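Local structure of putative peptidyl-arginine deiminase family protein (Campylobacter jejuni subsp. jejuni serotype O:2, 6B10) at residues Glu15-Gln19 against Phe273-Asn277; Phe91-Asp95 against Gln326-Lys330; Trp193-Gly197 against Lys238-Leu243. The protein probably hydrolyses agmatine to N-carbamoylputrescine and ammonia, as an agmatine deiminase of polyamine biosynthesis. All coordinates share one frame; numbering follows the deposited sequence.

How the interactions relate
From the N terminus, residues 15-19, the lead-in to strand 19-25, open the loop that interaction 1 closes at strand 274-276. Inside it, residues 91-95 start a second loop, closed by interaction 2 at strand 326-329, near the C terminus. The two loops cross, since their segments alternate along the chain. Interaction 3, between the end of strand 190-194 and helix 233-244, is nested within both. Interactions 1 and 2 touch: Gln19 OE1 lies 2.8 Å from Asn327 ND2, and Glu18 O 3.0 Å from Lys330 N, both probable hydrogen bonds. Together they tie the sheet of strands 19-25 and 326-329 to those of 274-276 and 94-98, whereas interaction 3 lies apart, its centre about 25 Å from that of interaction 1.

Interaction 1: residues Glu15-Gln19 against Phe273-Asn277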
ATOM      1  N   GLU A  15      -4.050   8.427   0.033  1.00 21.78           N
ATOM      2  CA  GLU A  15      -2.605   8.314  -0.150  1.00 21.48           C
ATOM      3  C   GLU A  15      -1.975   9.530  -0.830  1.00 21.33           C
ATOM      4  O   GLU A  15      -0.783   9.804  -0.650  1.00 21.33           O
ATOM      5  CB  GLU A  15      -2.278   7.052  -0.935  1.00 21.73           C
ATOM      6  CG  GLU A  15      -0.864   6.553  -0.732  1.00 22.06           C
ATOM      7  CD  GLU A  15      -0.743   5.101  -1.127  1.00 22.62           C
ATOM      8  OE1 GLU A  15      -1.144   4.242  -0.313  1.00 22.71           O
ATOM      9  OE2 GLU A  15      -0.292   4.831  -2.263  1.00 22.29           O
ATOM     10  N   TRP A  16      -2.769  10.266  -1.599  1.00 21.34           N
ATOM     11  CA  TRP A  16      -2.257  11.447  -2.296  1.00 22.19           C
ATOM     12  C   TRP A  16      -2.131  12.715  -1.434  1.00 22.79           C
ATOM     13  O   TRP A  16      -1.650  13.736  -1.917  1.00 22.74           O
ATOM     14  CB  TRP A  16      -3.077  11.731  -3.558  1.00 22.37           C
ATOM     15  CG  TRP A  16      -4.523  12.015  -3.313  1.00 22.56           C
ATOM     16  CD1 TRP A  16      -5.072  13.204  -2.937  1.00 22.64           C
ATOM     17  CD2 TRP A  16      -5.606  11.092  -3.448  1.00 22.64           C
ATOM     18  NE1 TRP A  16      -6.433  13.076  -2.823  1.00 23.40           N
ATOM     19  CE2 TRP A  16      -6.787  11.789  -3.135  1.00 23.03           C
ATOM     20  CE3 TRP A  16      -5.690   9.737  -3.797  1.00 22.71           C
ATOM     21  CZ2 TRP A  16      -8.044  11.178  -3.159  1.00 23.11           C
ATOM     22  CZ3 TRP A  16      -6.932   9.136  -3.830  1.00 22.56           C
ATOM     23  CH2 TRP A  16      -8.093   9.853  -3.511  1.00 22.63           C
ATOM     24  N   SER A  17      -2.553  12.662  -0.172  1.00 24.36           N
ATOM     25  CA  SER A  17      -2.307  13.770   0.759  1.00 25.99           C
ATOM     26  C   SER A  17      -0.806  13.899   1.024  1.00 27.57           C
ATOM     27  O   SER A  17      -0.048  12.923   0.883  1.00 26.92           O
ATOM     28  CB  SER A  17      -3.035  13.562   2.084  1.00 26.19           C
ATOM     29  OG  SER A  17      -4.427  13.487   1.888  1.00 27.16           O
ATOM     30  N   GLU A  18      -0.392  15.107   1.401  1.00 27.29           N
ATOM     31  CA  GLU A  18       1.020  15.431   1.570  1.00 28.11           C
ATOM     32  C   GLU A  18       1.654  14.562   2.650  1.00 26.73           C
ATOM     33  O   GLU A  18       1.045  14.292   3.685  1.00 25.83           O
ATOM     34  CB  GLU A  18       1.196  16.918   1.908  1.00 29.86           C
ATOM     35  CG  GLU A  18       2.637  17.403   1.804  1.00 32.72           C
ATOM     36  CD  GLU A  18       2.768  18.921   1.894  1.00 35.95           C
ATOM     37  OE1 GLU A  18       1.896  19.568   2.509  1.00 37.60           O
ATOM     38  OE2 GLU A  18       3.752  19.470   1.356  1.00 39.17           O
ATOM     39  N   GLN A  19       2.885  14.139   2.400  1.00 25.53           N
ATOM     40  CA  GLN A  19       3.575  13.200   3.262  1.00 25.74           C
ATOM     41  C   GLN A  19       4.918  13.736   3.744  1.00 26.54           C
ATOM     42  O   GLN A  19       5.496  14.641   3.140  1.00 25.38           O
ATOM     43  CB  GLN A  19       3.808  11.885   2.504  1.00 25.79           C
ATOM     44  CG  GLN A  19       2.538  11.158   2.079  1.00 24.93           C
ATOM     45  CD  GLN A  19       2.809  10.084   1.033  1.00 25.09           C
ATOM     46  OE1 GLN A  19       3.805   9.357   1.119  1.00 24.12           O
ATOM     47  NE2 GLN A  19       1.931   9.985   0.034  1.00 23.91           N
ATOM     48  N   PHE A 273       0.567   0.491  -7.056  1.00 22.37           N
ATOM     49  CA  PHE A 273       1.323   1.738  -7.136  1.00 21.55           C
ATOM     50  C   PHE A 273       1.354   2.438  -5.779  1.00 21.60           C
ATOM     51  O   PHE A 273       0.701   2.001  -4.831  1.00 20.85           O
ATOM     52  CB  PHE A 273       0.767   2.675  -8.227  1.00 21.24           C
ATOM     53  CG  PHE A 273      -0.738   2.842  -8.223  1.00 21.29           C
ATOM     54  CD1 PHE A 273      -1.414   3.348  -7.109  1.00 21.04           C
ATOM     55  CD2 PHE A 273      -1.477   2.549  -9.363  1.00 21.02           C
ATOM     56  CE1 PHE A 273      -2.791   3.520  -7.130  1.00 21.01           C
ATOM     57  CE2 PHE A 273      -2.855   2.721  -9.385  1.00 21.16           C
ATOM     58  CZ  PHE A 273      -3.511   3.212  -8.268  1.00 20.86           C
ATOM     59  N   VAL A 274       2.119   3.522  -5.683  1.00 21.81           N
ATOM     60  CA  VAL A 274       2.168   4.289  -4.451  1.00 22.34           C
ATOM     61  C   VAL A 274       2.223   5.782  -4.728  1.00 21.72           C
ATOM     62  O   VAL A 274       3.039   6.239  -5.514  1.00 22.50           O
ATOM     63  CB  VAL A 274       3.336   3.847  -3.527  1.00 23.17           C
ATOM     64  CG1 VAL A 274       4.662   3.859  -4.257  1.00 23.99           C
ATOM     65  CG2 VAL A 274       3.403   4.724  -2.281  1.00 23.50           C
ATOM     66  N   PHE A 275       1.325   6.531  -4.091  1.00 21.32           N
ATOM     67  CA  PHE A 275       1.357   7.984  -4.175  1.00 20.80           C
ATOM     68  C   PHE A 275       2.415   8.523  -3.224  1.00 20.97           C
ATOM     69  O   PHE A 275       2.566   8.027  -2.100  1.00 20.57           O
ATOM     70  CB  PHE A 275       0.016   8.595  -3.797  1.00 21.05           C
ATOM     71  CG  PHE A 275      -1.007   8.582  -4.899  1.00 21.09           C
ATOM     72  CD1 PHE A 275      -0.966   9.531  -5.914  1.00 20.80           C
ATOM     73  CD2 PHE A 275      -2.047   7.656  -4.889  1.00 20.72           C
ATOM     74  CE1 PHE A 275      -1.926   9.537  -6.913  1.00 20.62           C
ATOM     75  CE2 PHE A 275      -3.013   7.660  -5.884  1.00 20.43           C
ATOM     76  CZ  PHE A 275      -2.950   8.601  -6.897  1.00 20.74           C
ATOM     77  N   ILE A 276       3.144   9.527  -3.701  1.00 21.06           N
ATOM     78  CA  ILE A 276       4.072  10.309  -2.897  1.00 21.49           C
ATOM     79  C   ILE A 276       3.907  11.752  -3.329  1.00 21.97           C
ATOM     80  O   ILE A 276       3.143  12.042  -4.252  1.00 22.51           O
ATOM     81  CB  ILE A 276       5.525   9.847  -3.083  1.00 21.78           C
ATOM     82  CG1 ILE A 276       5.924   9.902  -4.563  1.00 22.11           C
ATOM     83  CG2 ILE A 276       5.696   8.435  -2.526  1.00 21.84           C
ATOM     84  CD1 ILE A 276       7.414   9.793  -4.805  1.00 22.50           C
ATOM     85  N   ASN A 277       4.612  12.665  -2.678  1.00 23.24           N
ATOM     86  CA  ASN A 277       4.439  14.080  -2.999  1.00 23.69           C
ATOM     87  C   ASN A 277       4.749  14.358  -4.469  1.00 24.17           C
ATOM     88  O   ASN A 277       5.860  14.091  -4.938  1.00 23.98           O
ATOM     89  CB  ASN A 277       5.311  14.938  -2.094  1.00 24.17           C
ATOM     90  CG  ASN A 277       4.888  14.854  -0.644  1.00 24.83           C
ATOM     91  OD1 ASN A 277       3.792  14.382  -0.334  1.00 25.87           O
ATOM     92  ND2 ASN A 277       5.757  15.297   0.257  1.00 24.98           N
TER
HETATM   93  O   HOH W   1       0.468  12.458  -4.158  1.00 23.70           O
HETATM   94  O   HOH W   2       1.274  13.379  -1.500  1.00 25.21           O
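Asn277 reads the backbone of Gln19 with both ends of its amide: OD1 accepts from Gln19 N at 2.9 Å, in the carbonyl plane on a lone pair, and ND2 donates to Gln19 O at 3.0 Å. A primary amide suits the place because it offers an acceptor and a donor side by side, as a neighbouring strand would. Gln19 answers with its own amide, NE2 donating almost straight (173°) to Phe275 O at 3.0 Å, although it approaches from above the carbonyl plane. At the start of its segment, Glu15 turns CG away from its backbone N (chi1 -158°) and extends, which carries OE2 to within 3.0 Å of Phe275 N, where the anti lone pair accepts. Strand 274-276 is an outer strand of its sheet in what is probably a pentein β/α-propeller, and these side chains tie it to the chain entering strand 19-25. Trp16 CB sits over one face of the Phe275 ring, 4.1 Å from its centroid, a CH-pi contact. The indole edge also points toward that ring in a T-shaped pair. Arg213 forms a salt bridge with Glu15 OE2, His322 bonds OE1, and Asn327 and Gln55 hold Gln19 OE1.

Interaction 2: residues Phe91-Asp95 against Gln326-Lys330; sequences FGAID and QNRFK. With K (potassium ion), chain E.
Two sheets of the probable pentein β/α-propeller meet where Asp95 of strand 94-98 faces Phe329 of strand 326-329. The touching backbones run only 21° apart in direction, but water and side chains, rather than paired strand backbones, bridge them. Asp95 OD2 accepts from Phe329 N at 2.9 Å, nearly straight (172°) and close to the line of its own C-O bond. The same oxygen lies in the plane of the Phe329 ring at its edge, 3.6 Å from CD2. A carboxylate suits this place, since Arg333 adds a salt bridge to OD2. Asn327 O accepts a hydrogen bond from each of waters 3 and 5, which lead on to Ala93 O and Asp95 N. Gly92, having no side chain, lets the backbone come near Gln326. That glutamine bends at chi2 (58°), bringing OE1 back to N of the next residue, Asn327, at 2.9 Å and leaving CG 3.6 Å from Ala93 O. At the start of residues 91-95, Phe91 O binds the potassium ion at 2.8 Å, along with Asp106, Phe107 and water 6. Arg328, in a salt bridge with Glu135, also gives NH1 to water 4, which donates to Asp95 OD1 at 2.7 Å.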
ATOM      1  N   PHE A  91       2.181  -4.434   8.199  1.00 39.69           N
ATOM      2  CA  PHE A  91       2.235  -4.199   9.646  1.00 40.11           C
ATOM      3  C   PHE A  91       2.487  -2.752  10.085  1.00 39.37           C
ATOM      4  O   PHE A  91       2.255  -2.426  11.246  1.00 42.08           O
ATOM      5  CB  PHE A  91       3.247  -5.149  10.318  1.00 40.30           C
ATOM      6  CG  PHE A  91       4.670  -4.926   9.901  1.00 40.32           C
ATOM      7  CD1 PHE A  91       5.434  -3.939  10.496  1.00 40.30           C
ATOM      8  CD2 PHE A  91       5.253  -5.725   8.925  1.00 41.07           C
ATOM      9  CE1 PHE A  91       6.748  -3.734  10.116  1.00 40.48           C
ATOM     10  CE2 PHE A  91       6.565  -5.526   8.538  1.00 40.87           C
ATOM     11  CZ  PHE A  91       7.315  -4.528   9.135  1.00 41.04           C
ATOM     12  N   GLY A  92       2.935  -1.883   9.184  1.00 38.51           N
ATOM     13  CA  GLY A  92       3.242  -0.491   9.539  1.00 37.45           C
ATOM     14  C   GLY A  92       2.090   0.281  10.166  1.00 36.67           C
ATOM     15  O   GLY A  92       0.923  -0.092  10.035  1.00 37.56           O
ATOM     16  N   ALA A  93       2.422   1.372  10.849  1.00 35.29           N
ATOM     17  CA  ALA A  93       1.419   2.212  11.500  1.00 34.91           C
ATOM     18  C   ALA A  93       0.622   3.012  10.470  1.00 33.48           C
ATOM     19  O   ALA A  93       1.188   3.497   9.488  1.00 33.88           O
ATOM     20  CB  ALA A  93       2.088   3.156  12.482  1.00 35.71           C
ATOM     21  N   ILE A  94      -0.679   3.159  10.710  1.00 31.05           N
ATOM     22  CA  ILE A  94      -1.580   3.843   9.771  1.00 29.98           C
ATOM     23  C   ILE A  94      -2.078   5.160  10.367  1.00 28.39           C
ATOM     24  O   ILE A  94      -2.662   5.167  11.443  1.00 28.19           O
ATOM     25  CB  ILE A  94      -2.776   2.937   9.398  1.00 29.88           C
ATOM     26  CG1 ILE A  94      -2.300   1.753   8.556  1.00 30.16           C
ATOM     27  CG2 ILE A  94      -3.833   3.707   8.617  1.00 29.88           C
ATOM     28  CD1 ILE A  94      -3.285   0.605   8.514  1.00 31.09           C
ATOM     29  N   ASP A  95      -1.848   6.265   9.660  1.00 26.93           N
ATOM     30  CA  ASP A  95      -2.280   7.586  10.123  1.00 26.30           C
ATOM     31  C   ASP A  95      -3.765   7.835   9.921  1.00 26.08           C
ATOM     32  O   ASP A  95      -4.331   7.447   8.900  1.00 25.37           O
ATOM     33  CB  ASP A  95      -1.520   8.706   9.394  1.00 26.70           C
ATOM     34  CG  ASP A  95      -0.076   8.834   9.844  1.00 27.42           C
ATOM     35  OD1 ASP A  95       0.248   8.446  10.988  1.00 26.94           O
ATOM     36  OD2 ASP A  95       0.739   9.345   9.045  1.00 28.20           O
ATOM     37  N   GLN A 326       5.248   2.153   3.412  1.00 26.85           N
ATOM     38  CA  GLN A 326       4.167   2.762   4.168  1.00 27.16           C
ATOM     39  C   GLN A 326       4.353   4.276   4.162  1.00 26.13           C
ATOM     40  O   GLN A 326       5.474   4.781   4.194  1.00 25.30           O
ATOM     41  CB  GLN A 326       4.133   2.211   5.592  1.00 28.43           C
ATOM     42  CG  GLN A 326       3.003   2.742   6.467  1.00 29.97           C
ATOM     43  CD  GLN A 326       1.620   2.476   5.893  1.00 30.62           C
ATOM     44  OE1 GLN A 326       1.192   3.137   4.942  1.00 30.88           O
ATOM     45  NE2 GLN A 326       0.910   1.513   6.472  1.00 31.25           N
ATOM     46  N   ASN A 327       3.242   4.991   4.103  1.00 24.56           N
ATOM     47  CA  ASN A 327       3.270   6.440   4.045  1.00 25.08           C
ATOM     48  C   ASN A 327       3.085   7.009   5.440  1.00 25.06           C
ATOM     49  O   ASN A 327       2.300   6.488   6.226  1.00 25.78           O
ATOM     50  CB  ASN A 327       2.161   6.948   3.107  1.00 24.49           C
ATOM     51  CG  ASN A 327       2.135   6.200   1.791  1.00 23.91           C
ATOM     52  OD1 ASN A 327       1.517   5.139   1.678  1.00 23.39           O
ATOM     53  ND2 ASN A 327       2.829   6.734   0.794  1.00 23.53           N
ATOM     54  N   ARG A 328       3.823   8.069   5.744  1.00 26.10           N
ATOM     55  CA  ARG A 328       3.642   8.815   6.985  1.00 26.87           C
ATOM     56  C   ARG A 328       3.350  10.245   6.568  1.00 26.35           C
ATOM     57  O   ARG A 328       4.163  10.884   5.899  1.00 25.92           O
ATOM     58  CB  ARG A 328       4.891   8.732   7.868  1.00 28.19           C
ATOM     59  CG  ARG A 328       4.832   9.613   9.111  1.00 30.24           C
ATOM     60  CD  ARG A 328       5.953   9.294  10.090  1.00 31.67           C
ATOM     61  NE  ARG A 328       6.140  10.384  11.053  1.00 33.17           N
ATOM     62  CZ  ARG A 328       5.478  10.520  12.202  1.00 34.27           C
ATOM     63  NH1 ARG A 328       4.561   9.633  12.580  1.00 35.62           N
ATOM     64  NH2 ARG A 328       5.735  11.562  12.985  1.00 35.60           N
ATOM     65  N   PHE A 329       2.173  10.733   6.937  1.00 26.00           N
ATOM     66  CA  PHE A 329       1.680  11.987   6.383  1.00 26.62           C
ATOM     67  C   PHE A 329       2.206  13.200   7.133  1.00 26.85           C
ATOM     68  O   PHE A 329       2.652  13.091   8.275  1.00 25.81           O
ATOM     69  CB  PHE A 329       0.150  11.963   6.289  1.00 26.17           C
ATOM     70  CG  PHE A 329      -0.341  10.940   5.313  1.00 25.61           C
ATOM     71  CD1 PHE A 329      -0.506  11.264   3.975  1.00 25.08           C
ATOM     72  CD2 PHE A 329      -0.546   9.624   5.713  1.00 25.03           C
ATOM     73  CE1 PHE A 329      -0.906  10.308   3.057  1.00 24.88           C
ATOM     74  CE2 PHE A 329      -0.952   8.664   4.801  1.00 25.06           C
ATOM     75  CZ  PHE A 329      -1.134   9.010   3.472  1.00 24.99           C
ATOM     76  N   LYS A 330       2.178  14.336   6.448  1.00 28.46           N
ATOM     77  CA  LYS A 330       2.676  15.603   6.972  1.00 30.79           C
ATOM     78  C   LYS A 330       1.554  16.357   7.680  1.00 30.88           C
ATOM     79  O   LYS A 330       0.424  16.404   7.193  1.00 30.15           O
ATOM     80  CB  LYS A 330       3.219  16.458   5.822  1.00 33.12           C
ATOM     81  CG  LYS A 330       3.937  17.740   6.243  1.00 35.00           C
ATOM     82  CD  LYS A 330       4.079  18.682   5.059  1.00 37.33           C
ATOM     83  CE  LYS A 330       4.684  20.024   5.450  1.00 39.59           C
ATOM     84  NZ  LYS A 330       6.165  19.968   5.577  1.00 41.24           N
TER
HETATM   85  K     K E 403       0.502  -3.485  13.195  1.00 48.94           K
HETATM   86  O   HOH W   3       2.895   5.639   9.093  1.00 40.87           O
HETATM   87  O   HOH W   4       2.873   7.867  11.062  1.00 26.89           O
HETATM   88  O   HOH W   5      -0.357   5.941   7.299  1.00 29.29           O
HETATM   89  O   HOH W   6      -1.204  -4.453  10.925  1.00 43.96           O

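Interaction 3: residues Trp193-Gly197 against Lys238-Leu243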
ATOM      1  N   TRP A 193     -17.594  -3.127  -0.125  1.00 28.12           N
ATOM      2  CA  TRP A 193     -17.113  -4.481   0.066  1.00 29.20           C
ATOM      3  C   TRP A 193     -17.113  -5.201  -1.272  1.00 30.75           C
ATOM      4  O   TRP A 193     -18.173  -5.545  -1.784  1.00 32.96           O
ATOM      5  CB  TRP A 193     -18.032  -5.225   1.037  1.00 29.21           C
ATOM      6  CG  TRP A 193     -17.996  -4.726   2.452  1.00 28.46           C
ATOM      7  CD1 TRP A 193     -18.783  -3.749   3.007  1.00 28.30           C
ATOM      8  CD2 TRP A 193     -17.145  -5.199   3.499  1.00 28.13           C
ATOM      9  NE1 TRP A 193     -18.459  -3.583   4.341  1.00 28.09           N
ATOM     10  CE2 TRP A 193     -17.456  -4.461   4.663  1.00 28.03           C
ATOM     11  CE3 TRP A 193     -16.148  -6.177   3.566  1.00 29.46           C
ATOM     12  CZ2 TRP A 193     -16.806  -4.674   5.876  1.00 29.02           C
ATOM     13  CZ3 TRP A 193     -15.496  -6.385   4.771  1.00 29.62           C
ATOM     14  CH2 TRP A 193     -15.830  -5.637   5.911  1.00 29.68           C
ATOM     15  N   LEU A 194     -15.934  -5.425  -1.846  1.00 32.12           N
ATOM     16  CA  LEU A 194     -15.838  -6.117  -3.132  1.00 34.15           C
ATOM     17  C   LEU A 194     -15.794  -7.636  -2.965  1.00 35.70           C
ATOM     18  O   LEU A 194     -14.918  -8.165  -2.281  1.00 36.43           O
ATOM     19  CB  LEU A 194     -14.604  -5.668  -3.914  1.00 34.11           C
ATOM     20  CG  LEU A 194     -14.628  -4.296  -4.577  1.00 34.25           C
ATOM     21  CD1 LEU A 194     -13.333  -4.127  -5.353  1.00 35.11           C
ATOM     22  CD2 LEU A 194     -15.822  -4.110  -5.502  1.00 34.56           C
ATOM     23  N   GLU A 195     -16.730  -8.321  -3.617  1.00 38.03           N
ATOM     24  CA  GLU A 195     -16.828  -9.780  -3.561  1.00 40.32           C
ATOM     25  C   GLU A 195     -15.879 -10.448  -4.550  1.00 39.69           C
ATOM     26  O   GLU A 195     -15.233 -11.445  -4.219  1.00 40.14           O
ATOM     27  CB  GLU A 195     -18.257 -10.236  -3.871  1.00 42.62           C
ATOM     28  CG  GLU A 195     -19.330  -9.675  -2.948  1.00 45.97           C
ATOM     29  CD  GLU A 195     -19.192 -10.157  -1.515  1.00 49.08           C
ATOM     30  OE1 GLU A 195     -18.865 -11.346  -1.314  1.00 51.73           O
ATOM     31  OE2 GLU A 195     -19.413  -9.345  -0.588  1.00 50.64           O
ATOM     32  N   ASN A 196     -15.790  -9.886  -5.755  1.00 38.94           N
ATOM     33  CA  ASN A 196     -15.132 -10.549  -6.883  1.00 38.28           C
ATOM     34  C   ASN A 196     -13.719 -10.085  -7.194  1.00 39.84           C
ATOM     35  O   ASN A 196     -13.276  -9.021  -6.756  1.00 38.12           O
ATOM     36  CB  ASN A 196     -15.982 -10.373  -8.140  1.00 38.67           C
ATOM     37  CG  ASN A 196     -17.287 -11.135  -8.065  1.00 38.71           C
ATOM     38  OD1 ASN A 196     -17.299 -12.358  -8.156  1.00 38.69           O
ATOM     39  ND2 ASN A 196     -18.392 -10.420  -7.910  1.00 39.71           N
ATOM     40  N   GLY A 197     -13.034 -10.911  -7.981  1.00 41.84           N
ATOM     41  CA  GLY A 197     -11.723 -10.608  -8.520  1.00 43.66           C
ATOM     42  C   GLY A 197     -10.618 -11.090  -7.615  1.00 46.36           C
ATOM     43  O   GLY A 197     -10.811 -11.227  -6.408  1.00 50.03           O
ATOM     44  N   LYS A 238     -16.317  -9.744 -13.322  1.00 37.05           N
ATOM     45  CA  LYS A 238     -17.323  -9.614 -12.262  1.00 38.51           C
ATOM     46  C   LYS A 238     -17.004  -8.450 -11.310  1.00 36.75           C
ATOM     47  O   LYS A 238     -17.893  -7.685 -10.929  1.00 36.10           O
ATOM     48  CB  LYS A 238     -17.445 -10.912 -11.464  1.00 40.66           C
ATOM     49  CG  LYS A 238     -18.141 -12.046 -12.199  1.00 42.67           C
ATOM     50  CD  LYS A 238     -18.116 -13.311 -11.357  1.00 44.65           C
ATOM     51  CE  LYS A 238     -18.509 -14.538 -12.161  1.00 47.00           C
ATOM     52  NZ  LYS A 238     -18.178 -15.786 -11.422  1.00 48.38           N
ATOM     53  N   MET A 239     -15.737  -8.320 -10.932  1.00 35.23           N
ATOM     54  CA  MET A 239     -15.298  -7.178 -10.131  1.00 33.58           C
ATOM     55  C   MET A 239     -15.624  -5.863 -10.844  1.00 33.32           C
ATOM     56  O   MET A 239     -16.072  -4.910 -10.213  1.00 33.62           O
ATOM     57  CB  MET A 239     -13.799  -7.258  -9.838  1.00 32.43           C
ATOM     58  CG  MET A 239     -13.329  -6.282  -8.764  1.00 31.33           C
ATOM     59  SD  MET A 239     -11.546  -6.335  -8.513  1.00 30.08           S
ATOM     60  CE  MET A 239     -10.982  -5.514 -10.001  1.00 30.82           C
ATOM     61  N   LYS A 240     -15.402  -5.818 -12.154  1.00 33.91           N
ATOM     62  CA  LYS A 240     -15.724  -4.627 -12.939  1.00 34.86           C
ATOM     63  C   LYS A 240     -17.198  -4.250 -12.787  1.00 35.54           C
ATOM     64  O   LYS A 240     -17.527  -3.085 -12.544  1.00 35.41           O
ATOM     65  CB  LYS A 240     -15.379  -4.833 -14.418  1.00 34.91           C
ATOM     66  CG  LYS A 240     -15.595  -3.601 -15.286  1.00 35.88           C
ATOM     67  CD  LYS A 240     -15.358  -3.903 -16.760  1.00 37.66           C
ATOM     68  CE  LYS A 240     -15.765  -2.735 -17.647  1.00 38.79           C
ATOM     69  NZ  LYS A 240     -15.035  -2.742 -18.953  1.00 40.08           N
ATOM     70  N   GLU A 241     -18.078  -5.240 -12.930  1.00 36.62           N
ATOM     71  CA  GLU A 241     -19.522  -5.009 -12.815  1.00 36.41           C
ATOM     72  C   GLU A 241     -19.910  -4.459 -11.445  1.00 34.58           C
ATOM     73  O   GLU A 241     -20.702  -3.519 -11.362  1.00 34.11           O
ATOM     74  CB  GLU A 241     -20.306  -6.295 -13.119  1.00 38.49           C
ATOM     75  CG  GLU A 241     -20.243  -6.735 -14.579  1.00 39.66           C
ATOM     76  CD  GLU A 241     -20.713  -5.655 -15.538  1.00 41.30           C
ATOM     77  OE1 GLU A 241     -21.656  -4.919 -15.184  1.00 43.47           O
ATOM     78  OE2 GLU A 241     -20.136  -5.534 -16.643  1.00 43.50           O
ATOM     79  N   GLU A 242     -19.352  -5.044 -10.383  1.00 32.51           N
ATOM     80  CA  GLU A 242     -19.512  -4.512  -9.028  1.00 31.57           C
ATOM     81  C   GLU A 242     -19.116  -3.040  -8.948  1.00 30.83           C
ATOM     82  O   GLU A 242     -19.851  -2.214  -8.409  1.00 30.06           O
ATOM     83  CB  GLU A 242     -18.639  -5.280  -8.041  1.00 32.03           C
ATOM     84  CG  GLU A 242     -19.328  -6.401  -7.306  1.00 31.70           C
ATOM     85  CD  GLU A 242     -18.366  -7.117  -6.393  1.00 31.39           C
ATOM     86  OE1 GLU A 242     -18.461  -6.940  -5.161  1.00 31.72           O
ATOM     87  OE2 GLU A 242     -17.487  -7.835  -6.910  1.00 31.30           O
ATOM     88  N   LEU A 243     -17.945  -2.719  -9.489  1.00 30.35           N
ATOM     89  CA  LEU A 243     -17.430  -1.357  -9.424  1.00 29.80           C
ATOM     90  C   LEU A 243     -18.279  -0.385 -10.234  1.00 31.08           C
ATOM     91  O   LEU A 243     -18.361   0.792  -9.893  1.00 30.81           O
ATOM     92  CB  LEU A 243     -15.966  -1.310  -9.873  1.00 29.21           C
ATOM     93  CG  LEU A 243     -14.965  -1.958  -8.898  1.00 28.32           C
ATOM     94  CD1 LEU A 243     -13.573  -2.002  -9.501  1.00 27.69           C
ATOM     95  CD2 LEU A 243     -14.935  -1.222  -7.573  1.00 28.25           C
TER
HETATM   96  O   HOH W   7     -19.659  -4.462  -4.262  1.00 48.57           O
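Glu242 reaches Glu195 and Asn196 through an unusual first torsion (chi1 -95°) followed by a straight chi2, which lays its carboxylate against two consecutive backbone N-H groups. OE1 accepts from Glu195 N at 2.7 Å, almost linearly, and OE2 from Asn196 N at 2.9 Å, each through its syn lone pair. Asn196 ND2 comes down on OE2 from above the carboxylate plane, also at 2.9 Å. OE2 thus accepts two hydrogen bonds, and glutamate fits because its paired oxygens match the spacing of adjacent amides. Here strand 190-194, an outer strand of its sheet, ends and the chain turns away, and helix 233-244 uses this side chain to hold amides that no longer follow the strand. Under the polar grip, Leu194 CD2 packs 3.7 Å from Leu243 CD2, and its CD1 meets Met239 CG, apolar groups suited to the buried side of the helix. Lys238 crosses the Asn196 amide, with Lys238 CB 3.4 Å from Asn196 CG, while its ammonium end leads away. Gly197, at a positive phi (91°), has no CB to collide with Met239 SD; Met239 CG lies 3.4 Å from Asn196 O. Water 7 links Trp193 O to Glu242 OE1, and Ser161 holds the carboxylate of Glu195.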